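Local coordinates for 11S globulin (Wrightia tinctoria, PDB 5WXU), which binds the plant hormone auxin (indole-3-acetic acid) and probably serves as a seed storage protein, assembling as a hexamer of two-chain cupin subunits, at the interface of chains A and B. Sequence-based numbering; all coordinates share one arbitrary frame. Chains: chain A/B, 11S globulin.

The interface of chains A and B. Residues chain A 30-32, 43; chain B 29-31.
B:Gln29 lays its side-chain amide alongside A:Ser30, where the N-terminal segments of two neighbouring subunits of the 11S globulin hexamer meet in extended, loop-like form. Its amide oxygen OE1 accepts the backbone N-H of A:Ser30 at 3.0 Å from N; the donor stands above the amide plane, about 50° out of it, and the bond is fairly straight at the hydrogen. A bend at chi2 (-83°) folds the chain back so that the amide carbon CD also packs against A:Ser30 CB at 3.8 Å. Water 1 ties OE1 to the carbonyl oxygens of A:Ser30 and B:Ser30. With an alanine in place of B:Gln29, the A:Ser30 N-H would probably lose its mate across the interface and water 1 one of its tethers. A:Ser31 meets B:Ser31 hydroxyl to hydroxyl, sharing a hydrogen bond OG to OG at 3.1 Å. A:Ser31 OG also donates to the carbonyl oxygen of A:Ser30 at 2.7 Å, which helps to fix its rotation. On the other flank, A:Glu43 receives the hydroxyl of B:Ser30 on the syn side of its carboxylate, with OG 2.6 Å from OE2. B:Ser30 reaches it with OG anti to its own backbone N (chi1 -168°). Water 2 links this same carboxylate oxygen to the main chain of B:Gln29, while water 3 joins A:Glu43 OE1, at 2.9 Å, to the carbonyl oxygen of B:Ser31, 2.8 Å from the water.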
ATOM      1  N   SER A  30       4.583  -7.767  24.503  1.00 17.14           N
ATOM      2  CA  SER A  30       3.908  -8.251  25.713  1.00 16.77           C
ATOM      3  C   SER A  30       3.690  -9.743  25.595  1.00 16.32           C
ATOM      4  O   SER A  30       4.237 -10.406  24.698  1.00 19.68           O
ATOM      5  CB  SER A  30       2.589  -7.495  25.870  1.00 18.54           C
ATOM      6  OG  SER A  30       2.041  -7.740  27.182  1.00 20.79           O
ATOM      7  N   SER A  31       2.927 -10.289  26.547  0.55 17.45           N
ATOM      8  CA  SER A  31       2.608 -11.697  26.615  0.55 17.67           C
ATOM      9  C   SER A  31       1.555 -11.883  27.708  0.55 19.46           C
ATOM     10  O   SER A  31       1.410 -11.029  28.568  0.55 19.47           O
ATOM     11  CB  SER A  31       3.819 -12.537  27.026  0.55 19.16           C
ATOM     12  OG  SER A  31       4.710 -12.738  25.956  0.55 20.11           O
ATOM     13  N   PRO A  32       0.840 -12.989  27.668  1.00 19.97           N
ATOM     14  CA  PRO A  32      -0.086 -13.268  28.793  1.00 23.74           C
ATOM     15  C   PRO A  32       0.612 -13.786  30.050  1.00 28.81           C
ATOM     16  O   PRO A  32       1.751 -14.183  29.977  1.00 30.09           O
ATOM     17  CB  PRO A  32      -0.943 -14.379  28.265  1.00 23.44           C
ATOM     18  CG  PRO A  32      -0.215 -14.999  27.085  1.00 26.01           C
ATOM     19  CD  PRO A  32       0.727 -13.963  26.573  1.00 24.83           C
ATOM     20  N   GLU A  43       1.618 -21.403  25.881  1.00 21.70           N
ATOM     21  CA  GLU A  43       0.339 -20.842  26.275  1.00 23.60           C
ATOM     22  C   GLU A  43      -0.871 -21.274  25.412  1.00 20.96           C
ATOM     23  O   GLU A  43      -2.016 -21.297  25.899  1.00 20.06           O
ATOM     24  CB  GLU A  43       0.446 -19.316  26.449  1.00 24.64           C
ATOM     25  CG  GLU A  43       0.848 -18.506  25.280  1.00 24.99           C
ATOM     26  CD  GLU A  43       2.358 -18.350  24.988  1.00 26.26           C
ATOM     27  OE1 GLU A  43       3.274 -19.158  25.392  1.00 23.83           O
ATOM     28  OE2 GLU A  43       2.647 -17.358  24.267  1.00 24.70           O
TER
ATOM     29  N   GLN B  29       0.687 -12.185  20.930  1.00 15.35           N
ATOM     30  CA  GLN B  29       1.638 -11.678  21.909  1.00 17.46           C
ATOM     31  C   GLN B  29       2.242 -12.863  22.610  1.00 18.86           C
ATOM     32  O   GLN B  29       1.672 -13.358  23.572  1.00 18.70           O
ATOM     33  CB  GLN B  29       0.975 -10.695  22.881  1.00 18.40           C
ATOM     34  CG  GLN B  29       0.611  -9.338  22.265  1.00 16.84           C
ATOM     35  CD  GLN B  29       1.781  -8.377  22.225  1.00 18.29           C
ATOM     36  OE1 GLN B  29       2.937  -8.797  22.273  1.00 18.15           O
ATOM     37  NE2 GLN B  29       1.506  -7.110  22.091  1.00 18.17           N
ATOM     38  N   SER B  30       3.423 -13.252  22.180  1.00 16.76           N
ATOM     39  CA  SER B  30       4.092 -14.421  22.721  1.00 18.50           C
ATOM     40  C   SER B  30       5.543 -14.155  23.052  1.00 19.92           C
ATOM     41  O   SER B  30       6.009 -13.026  22.978  1.00 19.20           O
ATOM     42  CB  SER B  30       3.914 -15.607  21.751  1.00 19.64           C
ATOM     43  OG  SER B  30       4.305 -16.847  22.325  1.00 21.58           O
ATOM     44  N   SER B  31       6.265 -15.208  23.450  0.62 21.25           N
ATOM     45  CA  SER B  31       7.698 -15.094  23.749  0.62 23.05           C
ATOM     46  C   SER B  31       8.251 -16.484  24.001  0.62 23.25           C
ATOM     47  O   SER B  31       7.510 -17.350  24.317  0.62 21.09           O
ATOM     48  CB  SER B  31       7.968 -14.235  25.001  0.62 24.80           C
ATOM     49  OG  SER B  31       7.186 -14.643  26.122  0.62 27.26           O
TER
HETATM   50  O   HOH W   1       5.379 -10.317  22.237  1.00 19.30           O
HETATM   51  O   HOH W   2       0.372 -15.902  23.582  1.00 20.43           O
HETATM   52  O   HOH W   3       5.657 -19.431  23.737  1.00 22.89           O